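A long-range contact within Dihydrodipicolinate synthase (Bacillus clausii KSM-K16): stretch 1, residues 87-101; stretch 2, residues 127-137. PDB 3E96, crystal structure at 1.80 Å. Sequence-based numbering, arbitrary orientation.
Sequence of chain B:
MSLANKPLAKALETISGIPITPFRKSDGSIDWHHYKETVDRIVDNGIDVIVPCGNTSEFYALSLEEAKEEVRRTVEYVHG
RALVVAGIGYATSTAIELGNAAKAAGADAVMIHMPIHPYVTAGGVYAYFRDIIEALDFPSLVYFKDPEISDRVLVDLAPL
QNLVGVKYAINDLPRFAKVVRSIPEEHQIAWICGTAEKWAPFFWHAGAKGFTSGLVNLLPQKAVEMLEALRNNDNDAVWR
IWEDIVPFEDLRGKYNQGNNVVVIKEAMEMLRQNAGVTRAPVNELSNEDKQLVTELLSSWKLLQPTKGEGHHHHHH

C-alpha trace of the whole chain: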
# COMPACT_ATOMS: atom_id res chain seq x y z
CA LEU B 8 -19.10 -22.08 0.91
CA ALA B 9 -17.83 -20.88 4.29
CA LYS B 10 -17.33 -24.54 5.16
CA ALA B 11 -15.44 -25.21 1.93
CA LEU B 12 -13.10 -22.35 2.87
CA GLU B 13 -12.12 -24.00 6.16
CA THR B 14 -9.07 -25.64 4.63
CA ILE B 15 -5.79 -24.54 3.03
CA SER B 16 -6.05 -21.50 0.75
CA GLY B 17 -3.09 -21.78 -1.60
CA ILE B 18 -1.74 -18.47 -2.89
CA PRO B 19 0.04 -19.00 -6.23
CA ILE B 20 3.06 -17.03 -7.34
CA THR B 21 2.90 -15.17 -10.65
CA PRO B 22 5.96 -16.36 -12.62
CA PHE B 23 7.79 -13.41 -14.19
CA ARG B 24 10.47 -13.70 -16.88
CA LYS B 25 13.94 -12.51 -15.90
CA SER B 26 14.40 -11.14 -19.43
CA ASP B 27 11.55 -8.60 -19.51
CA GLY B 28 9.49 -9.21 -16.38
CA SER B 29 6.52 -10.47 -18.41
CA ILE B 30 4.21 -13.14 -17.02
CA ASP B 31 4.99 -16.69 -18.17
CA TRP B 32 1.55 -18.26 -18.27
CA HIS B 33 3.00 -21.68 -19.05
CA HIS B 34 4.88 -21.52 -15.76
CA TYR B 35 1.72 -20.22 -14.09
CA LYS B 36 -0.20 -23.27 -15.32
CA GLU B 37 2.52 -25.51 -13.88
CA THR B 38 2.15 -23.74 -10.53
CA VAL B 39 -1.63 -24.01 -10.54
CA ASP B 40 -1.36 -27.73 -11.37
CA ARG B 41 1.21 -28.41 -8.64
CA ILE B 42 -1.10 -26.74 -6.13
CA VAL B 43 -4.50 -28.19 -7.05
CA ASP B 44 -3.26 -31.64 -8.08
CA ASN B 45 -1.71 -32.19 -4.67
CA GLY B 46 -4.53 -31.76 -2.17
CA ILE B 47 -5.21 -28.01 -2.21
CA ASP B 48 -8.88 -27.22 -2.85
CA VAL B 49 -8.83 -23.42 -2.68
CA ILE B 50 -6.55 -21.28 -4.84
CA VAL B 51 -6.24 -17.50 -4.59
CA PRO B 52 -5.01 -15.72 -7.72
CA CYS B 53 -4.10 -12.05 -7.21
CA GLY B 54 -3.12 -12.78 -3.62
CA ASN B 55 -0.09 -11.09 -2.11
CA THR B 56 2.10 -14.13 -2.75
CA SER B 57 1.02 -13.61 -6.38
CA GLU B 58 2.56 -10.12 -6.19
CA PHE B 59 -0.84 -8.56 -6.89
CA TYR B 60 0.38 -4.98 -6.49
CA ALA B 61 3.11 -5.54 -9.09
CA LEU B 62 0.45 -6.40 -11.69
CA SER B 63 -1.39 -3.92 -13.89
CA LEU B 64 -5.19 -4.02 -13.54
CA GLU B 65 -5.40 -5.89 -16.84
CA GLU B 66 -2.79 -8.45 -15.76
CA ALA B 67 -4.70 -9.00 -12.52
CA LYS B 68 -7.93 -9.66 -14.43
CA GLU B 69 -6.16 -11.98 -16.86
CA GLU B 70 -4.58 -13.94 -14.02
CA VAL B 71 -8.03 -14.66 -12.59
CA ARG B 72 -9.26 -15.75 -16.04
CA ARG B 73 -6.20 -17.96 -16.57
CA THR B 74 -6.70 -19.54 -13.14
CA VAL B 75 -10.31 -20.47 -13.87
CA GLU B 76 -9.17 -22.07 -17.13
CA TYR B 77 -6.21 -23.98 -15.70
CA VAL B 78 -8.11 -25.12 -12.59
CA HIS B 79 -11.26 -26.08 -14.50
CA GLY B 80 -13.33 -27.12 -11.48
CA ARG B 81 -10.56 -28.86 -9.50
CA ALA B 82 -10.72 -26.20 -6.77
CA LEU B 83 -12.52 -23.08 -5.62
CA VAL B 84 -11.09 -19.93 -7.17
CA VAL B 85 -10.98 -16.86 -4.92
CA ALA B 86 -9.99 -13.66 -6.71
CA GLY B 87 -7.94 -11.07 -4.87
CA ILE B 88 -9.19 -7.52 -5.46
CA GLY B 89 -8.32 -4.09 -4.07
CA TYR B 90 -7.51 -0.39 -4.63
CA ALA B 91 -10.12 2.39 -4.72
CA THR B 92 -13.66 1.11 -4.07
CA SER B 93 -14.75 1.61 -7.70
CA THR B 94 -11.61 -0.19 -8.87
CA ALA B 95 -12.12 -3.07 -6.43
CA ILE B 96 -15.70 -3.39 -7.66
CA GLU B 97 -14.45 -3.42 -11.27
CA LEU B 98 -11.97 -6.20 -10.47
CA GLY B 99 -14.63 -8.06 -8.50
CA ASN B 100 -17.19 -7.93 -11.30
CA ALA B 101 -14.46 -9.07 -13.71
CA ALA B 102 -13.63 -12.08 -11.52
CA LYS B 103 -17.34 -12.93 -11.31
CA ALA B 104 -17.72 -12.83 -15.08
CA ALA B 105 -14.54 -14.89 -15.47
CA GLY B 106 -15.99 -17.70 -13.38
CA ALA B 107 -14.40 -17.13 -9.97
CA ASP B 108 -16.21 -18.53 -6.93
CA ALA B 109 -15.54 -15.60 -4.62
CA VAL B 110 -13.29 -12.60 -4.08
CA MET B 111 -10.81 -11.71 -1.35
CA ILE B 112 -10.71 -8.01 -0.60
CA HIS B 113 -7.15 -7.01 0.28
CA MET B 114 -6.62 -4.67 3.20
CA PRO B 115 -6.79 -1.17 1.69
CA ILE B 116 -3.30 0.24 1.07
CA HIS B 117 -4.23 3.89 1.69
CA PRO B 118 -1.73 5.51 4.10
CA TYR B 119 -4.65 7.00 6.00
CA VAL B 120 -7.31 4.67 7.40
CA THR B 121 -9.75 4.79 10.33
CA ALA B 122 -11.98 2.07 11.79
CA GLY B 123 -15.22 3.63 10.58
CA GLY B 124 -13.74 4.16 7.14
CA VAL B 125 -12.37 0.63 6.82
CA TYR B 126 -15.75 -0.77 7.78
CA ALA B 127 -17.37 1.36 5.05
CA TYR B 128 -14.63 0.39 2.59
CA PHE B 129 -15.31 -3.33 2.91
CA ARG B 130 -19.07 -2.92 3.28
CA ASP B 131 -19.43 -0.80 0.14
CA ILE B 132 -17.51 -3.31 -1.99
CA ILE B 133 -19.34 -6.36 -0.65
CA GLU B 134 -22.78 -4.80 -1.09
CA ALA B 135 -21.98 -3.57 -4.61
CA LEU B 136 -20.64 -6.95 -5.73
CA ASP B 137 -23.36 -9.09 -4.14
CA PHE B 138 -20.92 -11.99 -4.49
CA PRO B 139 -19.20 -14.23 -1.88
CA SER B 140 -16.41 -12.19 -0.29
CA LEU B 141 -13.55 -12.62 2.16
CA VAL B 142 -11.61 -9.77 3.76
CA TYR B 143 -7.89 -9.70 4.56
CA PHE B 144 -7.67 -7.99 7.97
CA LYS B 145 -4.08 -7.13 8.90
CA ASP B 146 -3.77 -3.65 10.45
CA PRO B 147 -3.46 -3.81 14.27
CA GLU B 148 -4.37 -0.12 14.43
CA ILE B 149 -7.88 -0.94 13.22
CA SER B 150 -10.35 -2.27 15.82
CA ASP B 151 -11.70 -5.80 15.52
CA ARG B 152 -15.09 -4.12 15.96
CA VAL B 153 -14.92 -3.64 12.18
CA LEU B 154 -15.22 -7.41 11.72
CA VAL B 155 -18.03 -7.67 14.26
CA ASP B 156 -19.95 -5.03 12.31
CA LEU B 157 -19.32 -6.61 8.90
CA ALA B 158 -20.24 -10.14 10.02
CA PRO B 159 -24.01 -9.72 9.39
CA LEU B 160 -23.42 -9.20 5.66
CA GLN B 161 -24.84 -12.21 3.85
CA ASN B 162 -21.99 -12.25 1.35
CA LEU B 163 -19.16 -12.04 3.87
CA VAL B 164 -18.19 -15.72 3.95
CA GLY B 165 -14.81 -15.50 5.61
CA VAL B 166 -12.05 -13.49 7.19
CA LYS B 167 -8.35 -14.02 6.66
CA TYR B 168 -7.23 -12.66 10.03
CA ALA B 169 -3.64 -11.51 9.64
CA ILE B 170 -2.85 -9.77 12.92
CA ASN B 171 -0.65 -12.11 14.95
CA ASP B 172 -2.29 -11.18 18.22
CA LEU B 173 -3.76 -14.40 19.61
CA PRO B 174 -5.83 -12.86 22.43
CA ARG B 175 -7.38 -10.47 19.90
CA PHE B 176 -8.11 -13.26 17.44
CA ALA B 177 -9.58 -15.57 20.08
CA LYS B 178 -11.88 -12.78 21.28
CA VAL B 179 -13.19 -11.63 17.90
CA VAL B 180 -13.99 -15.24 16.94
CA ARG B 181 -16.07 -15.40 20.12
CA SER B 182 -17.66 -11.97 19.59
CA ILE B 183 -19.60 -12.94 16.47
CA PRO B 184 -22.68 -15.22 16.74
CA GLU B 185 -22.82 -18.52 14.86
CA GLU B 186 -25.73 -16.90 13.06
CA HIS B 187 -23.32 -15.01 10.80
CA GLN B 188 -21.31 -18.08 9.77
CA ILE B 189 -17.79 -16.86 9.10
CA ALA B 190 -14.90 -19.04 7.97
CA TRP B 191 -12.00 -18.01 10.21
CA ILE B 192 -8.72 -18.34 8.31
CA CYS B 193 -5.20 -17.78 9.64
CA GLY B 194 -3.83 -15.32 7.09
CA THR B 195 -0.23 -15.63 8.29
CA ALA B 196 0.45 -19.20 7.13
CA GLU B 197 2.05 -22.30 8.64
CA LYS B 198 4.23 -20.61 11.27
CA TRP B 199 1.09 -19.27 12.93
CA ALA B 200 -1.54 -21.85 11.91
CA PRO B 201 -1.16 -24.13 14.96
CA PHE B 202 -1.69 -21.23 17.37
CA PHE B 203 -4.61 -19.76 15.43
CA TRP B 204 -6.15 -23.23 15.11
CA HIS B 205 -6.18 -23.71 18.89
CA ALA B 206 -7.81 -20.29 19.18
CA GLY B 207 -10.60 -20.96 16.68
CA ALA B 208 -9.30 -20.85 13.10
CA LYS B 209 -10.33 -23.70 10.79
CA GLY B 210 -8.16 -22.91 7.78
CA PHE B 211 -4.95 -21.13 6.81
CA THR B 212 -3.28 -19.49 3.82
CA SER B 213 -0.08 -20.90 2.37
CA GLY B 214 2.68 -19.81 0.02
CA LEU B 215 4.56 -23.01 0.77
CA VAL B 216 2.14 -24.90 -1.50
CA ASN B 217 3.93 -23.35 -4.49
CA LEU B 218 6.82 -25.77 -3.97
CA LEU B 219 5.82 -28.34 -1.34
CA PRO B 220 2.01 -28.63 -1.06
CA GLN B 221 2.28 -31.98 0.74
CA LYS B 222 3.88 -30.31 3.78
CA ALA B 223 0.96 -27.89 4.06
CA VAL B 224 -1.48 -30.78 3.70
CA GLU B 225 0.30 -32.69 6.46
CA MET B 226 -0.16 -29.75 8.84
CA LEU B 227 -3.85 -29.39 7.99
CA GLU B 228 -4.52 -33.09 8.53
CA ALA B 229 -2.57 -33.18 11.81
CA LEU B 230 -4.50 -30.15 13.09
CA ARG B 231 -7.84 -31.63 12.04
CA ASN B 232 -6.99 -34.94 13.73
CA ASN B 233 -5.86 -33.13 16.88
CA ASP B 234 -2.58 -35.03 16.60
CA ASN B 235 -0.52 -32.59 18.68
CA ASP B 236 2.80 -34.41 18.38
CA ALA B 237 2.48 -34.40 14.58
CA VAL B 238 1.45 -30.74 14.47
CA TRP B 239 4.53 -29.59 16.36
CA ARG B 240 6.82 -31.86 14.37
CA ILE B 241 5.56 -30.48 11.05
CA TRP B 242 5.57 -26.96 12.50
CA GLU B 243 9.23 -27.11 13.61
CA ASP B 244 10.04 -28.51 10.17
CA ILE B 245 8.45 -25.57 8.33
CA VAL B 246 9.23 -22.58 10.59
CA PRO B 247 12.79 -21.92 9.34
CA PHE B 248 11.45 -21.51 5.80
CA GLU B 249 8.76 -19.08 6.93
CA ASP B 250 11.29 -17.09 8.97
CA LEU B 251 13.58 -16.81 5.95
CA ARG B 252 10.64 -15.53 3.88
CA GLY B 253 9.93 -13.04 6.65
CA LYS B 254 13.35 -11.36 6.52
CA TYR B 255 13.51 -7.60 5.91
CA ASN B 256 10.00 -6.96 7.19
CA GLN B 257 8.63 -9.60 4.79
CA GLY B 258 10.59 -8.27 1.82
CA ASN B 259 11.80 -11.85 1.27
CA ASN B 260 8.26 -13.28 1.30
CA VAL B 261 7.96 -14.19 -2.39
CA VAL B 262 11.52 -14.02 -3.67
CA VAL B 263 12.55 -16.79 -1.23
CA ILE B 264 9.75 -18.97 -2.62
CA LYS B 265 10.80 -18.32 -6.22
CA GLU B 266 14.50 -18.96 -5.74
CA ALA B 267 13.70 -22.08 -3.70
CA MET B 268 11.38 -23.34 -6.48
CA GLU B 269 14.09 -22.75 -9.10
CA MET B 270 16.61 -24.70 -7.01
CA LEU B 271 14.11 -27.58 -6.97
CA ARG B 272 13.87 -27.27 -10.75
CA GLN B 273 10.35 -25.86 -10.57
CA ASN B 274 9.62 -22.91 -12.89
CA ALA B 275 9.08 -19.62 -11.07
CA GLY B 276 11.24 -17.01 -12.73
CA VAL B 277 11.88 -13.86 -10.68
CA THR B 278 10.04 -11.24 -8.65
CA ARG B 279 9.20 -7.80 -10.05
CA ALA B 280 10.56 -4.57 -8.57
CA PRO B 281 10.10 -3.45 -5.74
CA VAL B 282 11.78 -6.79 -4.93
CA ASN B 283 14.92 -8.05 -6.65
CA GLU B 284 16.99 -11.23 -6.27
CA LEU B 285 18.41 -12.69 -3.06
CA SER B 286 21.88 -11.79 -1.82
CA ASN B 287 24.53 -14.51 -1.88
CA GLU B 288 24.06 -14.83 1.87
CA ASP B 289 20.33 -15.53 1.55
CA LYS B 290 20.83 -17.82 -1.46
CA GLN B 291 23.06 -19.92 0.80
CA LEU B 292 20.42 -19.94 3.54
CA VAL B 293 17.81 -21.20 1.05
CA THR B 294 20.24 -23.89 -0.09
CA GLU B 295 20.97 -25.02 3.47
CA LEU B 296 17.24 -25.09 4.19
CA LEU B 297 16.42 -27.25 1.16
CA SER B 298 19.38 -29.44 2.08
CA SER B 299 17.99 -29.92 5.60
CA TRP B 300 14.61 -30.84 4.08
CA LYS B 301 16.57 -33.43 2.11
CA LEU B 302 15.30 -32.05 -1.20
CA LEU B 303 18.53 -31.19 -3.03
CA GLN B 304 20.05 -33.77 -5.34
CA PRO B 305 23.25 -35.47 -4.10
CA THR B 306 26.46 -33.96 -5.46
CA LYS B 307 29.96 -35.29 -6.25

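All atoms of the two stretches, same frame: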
# COMPACT_ATOMS: atom_id res chain seq x y z
N GLY B 87 -8.36 -12.19 -5.68
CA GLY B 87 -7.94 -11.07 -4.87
C GLY B 87 -8.28 -9.78 -5.61
O GLY B 87 -8.07 -9.68 -6.82
N ILE B 88 -8.83 -8.81 -4.88
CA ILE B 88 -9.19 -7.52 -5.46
C ILE B 88 -8.78 -6.42 -4.48
O ILE B 88 -8.52 -6.70 -3.30
CB ILE B 88 -10.71 -7.41 -5.77
CG1 ILE B 88 -11.53 -7.51 -4.48
CG2 ILE B 88 -11.13 -8.52 -6.73
CD1 ILE B 88 -13.04 -7.35 -4.71
N GLY B 89 -8.72 -5.18 -4.95
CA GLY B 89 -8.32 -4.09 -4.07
C GLY B 89 -8.35 -2.72 -4.73
O GLY B 89 -9.02 -2.54 -5.74
N TYR B 90 -7.61 -1.78 -4.15
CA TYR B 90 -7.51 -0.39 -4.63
C TYR B 90 -8.74 0.44 -4.26
O TYR B 90 -9.47 0.09 -3.33
CB TYR B 90 -7.28 -0.37 -6.14
CG TYR B 90 -6.00 -1.06 -6.57
CD1 TYR B 90 -4.76 -0.58 -6.14
CD2 TYR B 90 -6.03 -2.18 -7.40
CE1 TYR B 90 -3.57 -1.20 -6.54
CE2 TYR B 90 -4.85 -2.81 -7.80
CZ TYR B 90 -3.63 -2.31 -7.37
OH TYR B 90 -2.46 -2.93 -7.78
N ALA B 91 -8.96 1.54 -4.98
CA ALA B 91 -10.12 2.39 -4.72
C ALA B 91 -11.39 1.54 -4.81
O ALA B 91 -11.43 0.57 -5.57
CB ALA B 91 -10.17 3.53 -5.73
N THR B 92 -12.43 1.89 -4.05
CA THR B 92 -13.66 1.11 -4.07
C THR B 92 -14.20 0.82 -5.47
O THR B 92 -14.56 -0.32 -5.77
CB THR B 92 -14.78 1.77 -3.22
OG1 THR B 92 -15.11 3.05 -3.76
CG2 THR B 92 -14.32 1.94 -1.79
N SER B 93 -14.25 1.83 -6.34
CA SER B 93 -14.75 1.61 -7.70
C SER B 93 -13.88 0.60 -8.43
O SER B 93 -14.37 -0.25 -9.17
CB SER B 93 -14.78 2.93 -8.48
OG SER B 93 -13.48 3.43 -8.68
N THR B 94 -12.57 0.71 -8.23
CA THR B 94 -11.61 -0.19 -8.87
C THR B 94 -11.78 -1.62 -8.34
O THR B 94 -11.76 -2.58 -9.11
CB THR B 94 -10.17 0.27 -8.59
OG1 THR B 94 -10.01 1.62 -9.06
CG2 THR B 94 -9.16 -0.62 -9.30
N ALA B 95 -11.95 -1.75 -7.03
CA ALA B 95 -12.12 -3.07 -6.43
C ALA B 95 -13.39 -3.70 -6.99
O ALA B 95 -13.42 -4.89 -7.29
CB ALA B 95 -12.23 -2.94 -4.91
N ILE B 96 -14.44 -2.89 -7.13
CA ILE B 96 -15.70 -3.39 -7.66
C ILE B 96 -15.53 -3.82 -9.12
O ILE B 96 -16.12 -4.82 -9.54
CB ILE B 96 -16.81 -2.31 -7.55
CG1 ILE B 96 -17.10 -2.05 -6.06
CG2 ILE B 96 -18.08 -2.78 -8.26
CD1 ILE B 96 -17.97 -0.84 -5.80
N GLU B 97 -14.72 -3.08 -9.87
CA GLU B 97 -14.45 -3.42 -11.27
C GLU B 97 -13.74 -4.77 -11.34
O GLU B 97 -14.11 -5.64 -12.13
CB GLU B 97 -13.57 -2.35 -11.93
CG GLU B 97 -13.25 -2.63 -13.39
CD GLU B 97 -12.37 -1.56 -14.01
OE1 GLU B 97 -12.70 -0.36 -13.88
OE2 GLU B 97 -11.35 -1.91 -14.64
N LEU B 98 -12.72 -4.94 -10.51
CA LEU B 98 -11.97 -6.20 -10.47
C LEU B 98 -12.87 -7.34 -10.00
O LEU B 98 -12.78 -8.45 -10.50
CB LEU B 98 -10.76 -6.08 -9.53
CG LEU B 98 -9.55 -5.26 -10.00
CD1 LEU B 98 -8.62 -5.02 -8.82
CD2 LEU B 98 -8.82 -6.01 -11.11
N GLY B 99 -13.72 -7.05 -9.02
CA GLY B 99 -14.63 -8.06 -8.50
C GLY B 99 -15.63 -8.53 -9.55
O GLY B 99 -15.86 -9.73 -9.70
N ASN B 100 -16.22 -7.59 -10.27
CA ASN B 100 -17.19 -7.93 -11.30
C ASN B 100 -16.50 -8.70 -12.43
O ASN B 100 -17.10 -9.56 -13.07
CB ASN B 100 -17.85 -6.66 -11.83
CG ASN B 100 -18.99 -6.20 -10.95
OD1 ASN B 100 -19.28 -5.00 -10.85
ND2 ASN B 100 -19.67 -7.15 -10.33
N ALA B 101 -15.23 -8.39 -12.67
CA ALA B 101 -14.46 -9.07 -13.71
C ALA B 101 -14.23 -10.53 -13.30
O ALA B 101 -14.37 -11.45 -14.11
CB ALA B 101 -13.12 -8.37 -13.93
N ALA B 127 -16.66 0.89 6.23
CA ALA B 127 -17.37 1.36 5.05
C ALA B 127 -16.70 0.84 3.77
O ALA B 127 -17.38 0.44 2.83
CB ALA B 127 -17.41 2.89 5.04
N TYR B 128 -15.37 0.86 3.75
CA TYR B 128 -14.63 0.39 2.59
C TYR B 128 -15.05 -1.03 2.21
O TYR B 128 -15.47 -1.28 1.08
CB TYR B 128 -13.12 0.41 2.87
CG TYR B 128 -12.29 -0.10 1.72
CD1 TYR B 128 -12.07 0.69 0.59
CD2 TYR B 128 -11.75 -1.38 1.74
CE1 TYR B 128 -11.33 0.20 -0.50
CE2 TYR B 128 -11.02 -1.88 0.67
CZ TYR B 128 -10.81 -1.08 -0.45
OH TYR B 128 -10.09 -1.58 -1.51
N PHE B 129 -14.94 -1.95 3.16
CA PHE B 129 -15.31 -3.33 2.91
C PHE B 129 -16.81 -3.49 2.64
O PHE B 129 -17.22 -4.18 1.71
CB PHE B 129 -14.91 -4.22 4.09
CG PHE B 129 -13.42 -4.44 4.20
CD1 PHE B 129 -12.70 -4.96 3.13
CD2 PHE B 129 -12.75 -4.17 5.39
CE1 PHE B 129 -11.33 -5.21 3.24
CE2 PHE B 129 -11.38 -4.40 5.51
CZ PHE B 129 -10.67 -4.93 4.43
N ARG B 130 -17.63 -2.83 3.46
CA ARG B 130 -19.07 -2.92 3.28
C ARG B 130 -19.52 -2.48 1.89
O ARG B 130 -20.28 -3.19 1.24
CB ARG B 130 -19.79 -2.07 4.33
CG ARG B 130 -21.31 -2.15 4.23
CD ARG B 130 -21.92 -0.91 4.84
NE ARG B 130 -21.41 0.29 4.18
CZ ARG B 130 -21.58 1.52 4.64
NH1 ARG B 130 -22.25 1.73 5.76
NH2 ARG B 130 -21.06 2.55 3.97
N ASP B 131 -19.04 -1.32 1.45
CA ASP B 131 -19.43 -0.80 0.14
C ASP B 131 -19.11 -1.77 -1.00
O ASP B 131 -19.92 -1.96 -1.91
CB ASP B 131 -18.74 0.54 -0.14
CG ASP B 131 -19.28 1.66 0.72
OD1 ASP B 131 -20.34 1.49 1.36
OD2 ASP B 131 -18.63 2.74 0.76
N ILE B 132 -17.93 -2.37 -0.95
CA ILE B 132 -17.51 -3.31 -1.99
C ILE B 132 -18.34 -4.59 -1.96
O ILE B 132 -18.79 -5.07 -3.01
CB ILE B 132 -16.02 -3.66 -1.83
CG1 ILE B 132 -15.17 -2.41 -2.09
CG2 ILE B 132 -15.64 -4.80 -2.79
CD1 ILE B 132 -13.71 -2.56 -1.70
N ILE B 133 -18.56 -5.14 -0.77
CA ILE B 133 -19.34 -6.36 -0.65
C ILE B 133 -20.78 -6.16 -1.11
O ILE B 133 -21.33 -6.98 -1.84
CB ILE B 133 -19.33 -6.87 0.82
CG1 ILE B 133 -17.90 -7.29 1.20
CG2 ILE B 133 -20.28 -8.06 0.97
CD1 ILE B 133 -17.75 -7.68 2.65
N GLU B 134 -21.40 -5.06 -0.69
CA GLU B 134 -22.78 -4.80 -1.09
C GLU B 134 -22.91 -4.56 -2.59
O GLU B 134 -23.86 -5.03 -3.21
CB GLU B 134 -23.35 -3.61 -0.31
CG GLU B 134 -23.34 -3.81 1.20
CD GLU B 134 -24.20 -2.80 1.94
OE1 GLU B 134 -24.16 -1.61 1.60
OE2 GLU B 134 -24.90 -3.21 2.90
N ALA B 135 -21.95 -3.85 -3.17
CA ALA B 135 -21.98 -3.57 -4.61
C ALA B 135 -21.80 -4.84 -5.43
O ALA B 135 -22.46 -5.03 -6.46
CB ALA B 135 -20.90 -2.55 -4.97
N LEU B 136 -20.90 -5.72 -4.99
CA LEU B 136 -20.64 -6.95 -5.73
C LEU B 136 -21.72 -8.01 -5.58
O LEU B 136 -21.99 -8.75 -6.52
CB LEU B 136 -19.29 -7.54 -5.31
CG LEU B 136 -18.03 -6.78 -5.73
CD1 LEU B 136 -16.80 -7.50 -5.18
CD2 LEU B 136 -17.96 -6.70 -7.26
N ASP B 137 -22.32 -8.09 -4.40
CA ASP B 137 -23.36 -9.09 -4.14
C ASP B 137 -22.81 -10.44 -4.61
O ASP B 137 -23.43 -11.15 -5.41
CB ASP B 137 -24.63 -8.73 -4.90
CG ASP B 137 -25.80 -9.63 -4.55
OD1 ASP B 137 -26.02 -9.88 -3.35
OD2 ASP B 137 -26.51 -10.07 -5.48

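This contact is a mainly apolar packing of two helices, 92-101 and 127-136, fastened near one end by a single hydrogen bond from a tyrosine hydroxyl to a backbone carbonyl. The helices run in roughly the same direction, with 36° between their N-to-C directions. Their axes come within 9.5 Å of each other. The nearest CA atoms across the stretches belong to Ile96 and Ile132, 6.0 Å apart. Together the two stretches bury 496 Å² of surface.

The hydrogen bond is made by Tyr128. Its CA-to-CB bond points sideways, but with chi1 at t the end of the side chain comes nearer to the other stretch. Tyr128 OH donates to Tyr90 O at 2.5 Å, a short distance for such a bond. The carbonyl lies at the edge of the Tyr128 ring, near its plane. Tyr90 takes part through its backbone, and its CA-to-CB bond points away from the second stretch. The acceptor sits in the loop just before Ala91, the N-cap residue of helix 92-101. The bond therefore ties the second helix to the segment that leads into the first.

Thr92 begins the first helix and packs beside the same tyrosine. Its methyl Thr92 CG2 is 3.5 Å from Tyr128 CD1, in an oblique position relative to the ring.

Ile132 fills the middle of the contact. Ile132 CD1 is 3.6 Å from Ala95 CB. Ala95 points toward the second helix, and its methyl meets the end of the isoleucine. Ile96 lies alongside, with Ile96 CG1 4.4 Å from Ile132 CG1. The strand contributes from its last residue: Ile88 CD1 is 4.1 Å from Ile132 CG2. Ile132 thus touches both the helix and the strand of stretch 1.

Ile96 also reaches further along the second helix. Ile96 CD1 lies 3.5 Å from Ala135 CB, whose CA-to-CB bond points toward stretch 1. Ile96 CG2 is 4.0 Å from Leu136 CD2. These contacts place Ile96 against three residues, Ile132, Ala135 and Leu136, on one side of the second helix.

Leu136 has the largest covered area of any residue in the contact, 89 Å². Leu136 CD1 is 3.8 Å from Ile88 CD1. Leu136 CD2 packs against the backbone of the first helix, 3.5 Å from Ile96 O and 3.7 Å from Gly99 C. The absence of a side chain at Gly99 matters here. An ideally placed CB on Gly99 would fall 2.5 Å from Leu136 CD1, which is a clash. The glycine leaves room for the leucine to lie against the helix backbone. Asn100 borders the leucine at the margin of the contact.

No salt bridge crosses between the stretches. Within the second helix, Arg130 and Asp131 form one, with Arg130 NH2 2.9 Å from Asp131 OD1. Past Leu136 the helix ends, and Asp137 leaves helical geometry with a positive phi.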